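Local coordinates for protein GphF Dehydratase 1 (Archangium violaceum, PDB 6MBF) that probably acts as a dehydratase domain of the gephyronic acid polyketide synthase, removing water to form a double bond and taking part in olefin rearrangement, at residues 208-213 with 280-285; 172-177 with 214-219. All coordinates share one frame; numbering follows the deposited sequence.

Contact 1: residues 208-213 with 280-285; sequences QCVFAL and LQLKRA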
loop_
_atom_site.group_PDB
_atom_site.type_symbol
_atom_site.label_atom_id
_atom_site.label_comp_id
_atom_site.label_asym_id
_atom_site.label_seq_id
_atom_site.Cartn_x
_atom_site.Cartn_y
_atom_site.Cartn_z
ATOM N N GLN A 208 -3.961 -3.901 7.252
ATOM C CA GLN A 208 -4.838 -3.718 8.407
ATOM C C GLN A 208 -4.977 -5.000 9.231
ATOM O O GLN A 208 -5.252 -4.928 10.436
ATOM C CB GLN A 208 -6.209 -3.203 7.957
ATOM C CG GLN A 208 -6.225 -1.723 7.532
ATOM C CD GLN A 208 -7.609 -1.142 7.636
ATOM O OE1 GLN A 208 -8.259 -1.266 8.679
ATOM N NE2 GLN A 208 -8.089 -0.526 6.556
ATOM N N CYS A 209 -4.797 -6.175 8.615
ATOM C CA CYS A 209 -4.704 -7.410 9.388
ATOM C C CYS A 209 -3.548 -7.346 10.381
ATOM O O CYS A 209 -3.665 -7.833 11.515
ATOM C CB CYS A 209 -4.539 -8.615 8.460
ATOM S SG CYS A 209 -5.978 -8.992 7.429
ATOM N N VAL A 210 -2.422 -6.748 9.980
ATOM C CA VAL A 210 -1.319 -6.564 10.920
ATOM C C VAL A 210 -1.742 -5.625 12.039
ATOM O O VAL A 210 -1.465 -5.881 13.222
ATOM C CB VAL A 210 -0.055 -6.044 10.208
ATOM C CG1 VAL A 210 1.125 -6.000 11.199
ATOM C CG2 VAL A 210 0.287 -6.888 8.998
ATOM N N PHE A 211 -2.431 -4.532 11.684
ATOM C CA PHE A 211 -2.930 -3.591 12.688
ATOM C C PHE A 211 -3.820 -4.288 13.706
ATOM O O PHE A 211 -3.712 -4.040 14.916
ATOM C CB PHE A 211 -3.729 -2.469 12.022
ATOM C CG PHE A 211 -2.922 -1.542 11.150
ATOM C CD1 PHE A 211 -1.536 -1.518 11.190
ATOM C CD2 PHE A 211 -3.580 -0.653 10.314
ATOM C CE1 PHE A 211 -0.827 -0.625 10.390
ATOM C CE2 PHE A 211 -2.875 0.230 9.509
ATOM C CZ PHE A 211 -1.500 0.240 9.553
ATOM N N ALA A 212 -4.726 -5.146 13.228
ATOM C CA ALA A 212 -5.666 -5.817 14.119
ATOM C C ALA A 212 -4.941 -6.693 15.132
ATOM O O ALA A 212 -5.374 -6.804 16.283
ATOM C CB ALA A 212 -6.664 -6.645 13.301
ATOM N N LEU A 213 -3.832 -7.322 14.731
ATOM C CA LEU A 213 -3.057 -8.102 15.690
ATOM C C LEU A 213 -2.364 -7.198 16.704
ATOM O O LEU A 213 -2.436 -7.439 17.917
ATOM C CB LEU A 213 -2.041 -8.980 14.960
ATOM C CG LEU A 213 -2.472 -10.439 14.880
ATOM C CD1 LEU A 213 -3.712 -10.565 13.996
ATOM C CD2 LEU A 213 -1.334 -11.295 14.366
ATOM N N LEU A 280 7.716 -5.136 6.042
ATOM C CA LEU A 280 6.918 -3.933 6.186
ATOM C C LEU A 280 7.253 -3.290 7.528
ATOM O O LEU A 280 7.139 -3.931 8.575
ATOM C CB LEU A 280 5.435 -4.286 6.106
ATOM C CG LEU A 280 4.461 -3.141 6.383
ATOM C CD1 LEU A 280 4.558 -2.086 5.302
ATOM C CD2 LEU A 280 3.030 -3.658 6.511
ATOM N N GLN A 281 7.702 -2.042 7.501
ATOM C CA GLN A 281 8.152 -1.347 8.700
ATOM C C GLN A 281 7.086 -0.337 9.103
ATOM O O GLN A 281 6.703 0.521 8.303
ATOM C CB GLN A 281 9.509 -0.686 8.449
ATOM C CG GLN A 281 10.630 -1.723 8.307
ATOM C CD GLN A 281 11.674 -1.356 7.267
ATOM O OE1 GLN A 281 11.697 -1.908 6.162
ATOM N NE2 GLN A 281 12.560 -0.439 7.624
ATOM N N LEU A 282 6.581 -0.463 10.329
ATOM C CA LEU A 282 5.516 0.389 10.838
ATOM C C LEU A 282 6.035 1.255 11.976
ATOM O O LEU A 282 6.809 0.790 12.813
ATOM C CB LEU A 282 4.339 -0.446 11.350
ATOM C CG LEU A 282 3.708 -1.453 10.392
ATOM C CD1 LEU A 282 2.592 -2.219 11.127
ATOM C CD2 LEU A 282 3.167 -0.725 9.180
ATOM N N LYS A 283 5.600 2.513 12.014
ATOM C CA LYS A 283 5.988 3.403 13.099
ATOM C C LYS A 283 4.792 4.249 13.506
ATOM O O LYS A 283 4.003 4.668 12.653
ATOM C CB LYS A 283 7.167 4.302 12.691
ATOM C CG LYS A 283 7.728 5.122 13.839
ATOM C CD LYS A 283 8.967 5.895 13.425
ATOM C CE LYS A 283 9.559 6.643 14.609
ATOM N NZ LYS A 283 10.815 7.346 14.236
ATOM N N ARG A 284 4.648 4.486 14.809
ATOM C CA ARG A 284 3.544 5.307 15.292
ATOM C C ARG A 284 3.680 6.738 14.782
ATOM O O ARG A 284 4.770 7.320 14.782
ATOM C CB ARG A 284 3.494 5.296 16.820
ATOM C CG ARG A 284 3.051 3.972 17.426
ATOM C CD ARG A 284 2.865 4.118 18.930
ATOM N NE ARG A 284 2.305 2.918 19.539
ATOM C CZ ARG A 284 1.007 2.640 19.567
ATOM N NH1 ARG A 284 0.134 3.481 19.013
ATOM N NH2 ARG A 284 0.582 1.534 20.157
ATOM N N ALA A 285 2.564 7.296 14.329
ATOM C CA ALA A 285 2.551 8.675 13.867
ATOM C C ALA A 285 2.686 9.630 15.046
ATOM O O ALA A 285 2.085 9.427 16.103
ATOM C CB ALA A 285 1.260 8.964 13.100
#

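Contact 2: residues 172-177 with 214-219; sequences LERRGR and IYAHES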
loop_
_atom_site.group_PDB
_atom_site.type_symbol
_atom_site.label_atom_id
_atom_site.label_comp_id
_atom_site.label_asym_id
_atom_site.label_seq_id
_atom_site.Cartn_x
_atom_site.Cartn_y
_atom_site.Cartn_z
ATOM N N LEU A 172 -10.510 -13.049 10.014
ATOM C CA LEU A 172 -9.134 -12.959 10.481
ATOM C C LEU A 172 -9.001 -13.865 11.694
ATOM O O LEU A 172 -9.832 -13.797 12.603
ATOM C CB LEU A 172 -8.749 -11.513 10.835
ATOM C CG LEU A 172 -7.300 -11.279 11.300
ATOM C CD1 LEU A 172 -6.276 -11.602 10.192
ATOM C CD2 LEU A 172 -7.101 -9.858 11.798
ATOM N N GLU A 173 -7.983 -14.721 11.695
ATOM C CA GLU A 173 -7.703 -15.557 12.853
ATOM C C GLU A 173 -6.225 -15.480 13.192
ATOM O O GLU A 173 -5.377 -15.382 12.301
ATOM C CB GLU A 173 -8.116 -17.013 12.619
ATOM C CG GLU A 173 -7.342 -17.732 11.534
ATOM C CD GLU A 173 -7.857 -19.136 11.316
ATOM O OE1 GLU A 173 -9.025 -19.272 10.894
ATOM O OE2 GLU A 173 -7.109 -20.098 11.584
ATOM N N ARG A 174 -5.917 -15.510 14.483
ATOM C CA ARG A 174 -4.545 -15.317 14.919
ATOM C C ARG A 174 -4.071 -16.479 15.781
ATOM O O ARG A 174 -4.861 -17.206 16.391
ATOM C CB ARG A 174 -4.385 -14.004 15.689
ATOM C CG ARG A 174 -5.109 -13.953 17.029
ATOM C CD ARG A 174 -4.742 -12.675 17.790
ATOM N NE ARG A 174 -3.296 -12.543 17.980
ATOM C CZ ARG A 174 -2.683 -11.413 18.329
ATOM N NH1 ARG A 174 -3.389 -10.307 18.526
ATOM N NH2 ARG A 174 -1.362 -11.384 18.472
ATOM N N ARG A 175 -2.754 -16.643 15.809
ATOM C CA ARG A 175 -2.098 -17.603 16.691
ATOM C C ARG A 175 -0.699 -17.077 16.953
ATOM O O ARG A 175 0.099 -16.964 16.019
ATOM C CB ARG A 175 -2.051 -18.995 16.062
ATOM C CG ARG A 175 -1.097 -19.948 16.753
ATOM C CD ARG A 175 -1.789 -20.755 17.834
ATOM N NE ARG A 175 -2.791 -21.663 17.284
ATOM C CZ ARG A 175 -3.352 -22.656 17.968
ATOM N NH1 ARG A 175 -3.000 -22.876 19.226
ATOM N NH2 ARG A 175 -4.260 -23.436 17.394
ATOM N N GLY A 176 -0.404 -16.728 18.202
ATOM C CA GLY A 176 0.835 -16.005 18.460
ATOM C C GLY A 176 0.875 -14.693 17.689
ATOM O O GLY A 176 -0.095 -13.927 17.667
ATOM N N ARG A 177 2.010 -14.424 17.045
ATOM C CA ARG A 177 2.193 -13.227 16.232
ATOM C C ARG A 177 1.896 -13.471 14.757
ATOM O O ARG A 177 2.307 -12.665 13.909
ATOM C CB ARG A 177 3.622 -12.688 16.374
ATOM C CG ARG A 177 4.024 -12.252 17.765
ATOM C CD ARG A 177 5.307 -11.436 17.712
ATOM N NE ARG A 177 6.444 -12.208 17.224
ATOM C CZ ARG A 177 7.203 -12.985 17.995
ATOM N NH1 ARG A 177 6.948 -13.088 19.298
ATOM N NH2 ARG A 177 8.220 -13.651 17.466
ATOM N N ILE A 214 -1.703 -6.140 16.225
ATOM C CA ILE A 214 -1.017 -5.208 17.117
ATOM C C ILE A 214 -1.983 -4.641 18.156
ATOM O O ILE A 214 -1.704 -4.660 19.359
ATOM C CB ILE A 214 -0.355 -4.080 16.303
ATOM C CG1 ILE A 214 0.807 -4.626 15.462
ATOM C CG2 ILE A 214 0.106 -2.964 17.220
ATOM C CD1 ILE A 214 1.252 -3.670 14.370
ATOM N N TYR A 215 -3.137 -4.140 17.707
ATOM C CA TYR A 215 -4.023 -3.363 18.572
ATOM C C TYR A 215 -4.793 -4.232 19.554
ATOM O O TYR A 215 -5.495 -3.694 20.421
ATOM C CB TYR A 215 -4.975 -2.516 17.721
ATOM C CG TYR A 215 -4.253 -1.414 16.971
ATOM C CD1 TYR A 215 -4.626 -1.053 15.681
ATOM C CD2 TYR A 215 -3.186 -0.739 17.558
ATOM C CE1 TYR A 215 -3.959 -0.033 15.000
ATOM C CE2 TYR A 215 -2.514 0.269 16.883
ATOM C CZ TYR A 215 -2.906 0.613 15.604
ATOM O OH TYR A 215 -2.241 1.612 14.942
ATOM N N ALA A 216 -4.656 -5.555 19.460
ATOM C CA ALA A 216 -5.110 -6.413 20.545
ATOM C C ALA A 216 -4.314 -6.172 21.821
ATOM O O ALA A 216 -4.820 -6.447 22.914
ATOM C CB ALA A 216 -5.013 -7.882 20.137
ATOM N N HIS A 217 -3.098 -5.632 21.709
ATOM C CA HIS A 217 -2.184 -5.513 22.837
ATOM C C HIS A 217 -1.782 -4.090 23.192
ATOM O O HIS A 217 -1.224 -3.889 24.277
ATOM C CB HIS A 217 -0.901 -6.313 22.567
ATOM C CG HIS A 217 -1.153 -7.720 22.130
ATOM N ND1 HIS A 217 -1.512 -8.720 23.007
ATOM C CD2 HIS A 217 -1.107 -8.292 20.903
ATOM C CE1 HIS A 217 -1.670 -9.850 22.341
ATOM N NE2 HIS A 217 -1.434 -9.617 21.063
ATOM N N GLU A 218 -2.013 -3.110 22.321
ATOM C CA GLU A 218 -1.639 -1.739 22.629
ATOM C C GLU A 218 -2.574 -0.779 21.905
ATOM O O GLU A 218 -3.364 -1.173 21.040
ATOM C CB GLU A 218 -0.162 -1.470 22.286
ATOM C CG GLU A 218 0.262 -1.832 20.868
ATOM C CD GLU A 218 1.763 -1.690 20.667
ATOM O OE1 GLU A 218 2.429 -2.698 20.359
ATOM O OE2 GLU A 218 2.284 -0.567 20.833
ATOM N N SER A 219 -2.476 0.496 22.276
ATOM C CA SER A 219 -3.470 1.487 21.883
ATOM C C SER A 219 -3.380 1.830 20.400
ATOM O O SER A 219 -2.298 1.871 19.810
ATOM C CB SER A 219 -3.297 2.764 22.713
ATOM O OG SER A 219 -4.094 3.830 22.214
#

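Contact 1: residues 208-213 with 280-285
A buried, wholly apolar helix-on-sheet contact joins Val-210 and Phe-211 of helix 200-214 to Leu-282 of strand 273-284. It lies within what is, by family, a hot-dog fold, in which the curved antiparallel strands wrap around a central helix. The backbones stay well apart: the closest alpha carbons, those of Phe-211 and Leu-282, are separated by 9.5 Å, and the two segments bury 129 Å² between them without a hydrogen bond. The gap is therefore bridged by side chains, and one methyl group does most of it. With chi2 at 178°, Leu-282 CD1 is carried outward from the strand, and it arrives at the rim of the Phe-211 ring, in the ring plane, where it lies 3.8 Å from CE1. This is an edge contact, not a CH-pi approach over the face. The sister methyl Leu-282 CD2 is looser, 4.2 Å from Phe-211 CE1. At roughly a right angle to that approach, Leu-282 CD1 also meets Val-210 CG1 at 4.1 Å; that branch stands anti to the Val-210 backbone N (chi1 -174°), which sends it from the helix in the direction of the strand. Leu-282 thus touches two consecutive residues of one helical turn. Around this centre, Val-210 also rests on Leu-246 and Leu-248 of strand 241-248, while Phe-211 reaches Tyr-162 in a loop. Leu-282 packs against Pro-226 of strand 224-234 and pairs through its backbone with His-260 of strand 259-267, and on another face of the helix Cys-209 and Ala-212 meet Leu-172 of strand 169-175.

Contact 2: residues 172-177 with 214-219
Arg-174, near the end of strand 169-175, and Ala-216, in the loop after helix 200-214, mark the closest backbone approach, with alpha carbons 10.5 Å apart, so the contact depends on the reach of one long side chain. Arg-174 starts with CG between its backbone N and carbonyl carbon (chi1 67°) and bends at chi3, which brings the guanidinium to the loop. There NH1 lies 3.3 Å from Ala-216 CB, a close approach at the edge of the guanidinium. NH2 comes in the plane of the His-217 ring, 3.1 Å from NE2, with the two flat groups nearly perpendicular (85°). Ala-216 CB also sits above one face of that ring, toward its rim. Two hydrogen bonds hold the guanidinium in its rotation: NH2 donates to Gly-176 O at 3.0 Å, nearly straight at 166° and within the guanidinium plane, and NH1 bonds to Leu-213 O in the last turn of the helix. Replacing Arg-174 by an alanine would probably leave the carbonyls of Leu-213 and Gly-176 without these donors and set the His-217 ring freer to turn. Chemically, a cation beside the carboxyl end of a helix is likely to be favoured by the carbonyl oxygens gathered there, whereas its nearness should disfavour a second positive charge on the imidazole.

The centres of contacts 1 and 2 lie 10 Å apart, and helix 200-214 with its following loop runs through both. Going from contact 1 to contact 2 along the helix leads from the interior to the surface. They touch directly in several places. Leu-282 CD1 packs 3.8 Å from Ile-214 CD1, and Ala-212 CB lies 3.6 Å from Leu-172 CD2, placing the helix between strands 273-284 and 169-175. A salt bridge of 2.8 Å from Arg-284 NH2 to Glu-218 OE2 ties the end of strand 273-284 to the loop beyond the helix. On the side of contact 1, the Phe-211 side chain is about 6 Å from a bound magnesium ion.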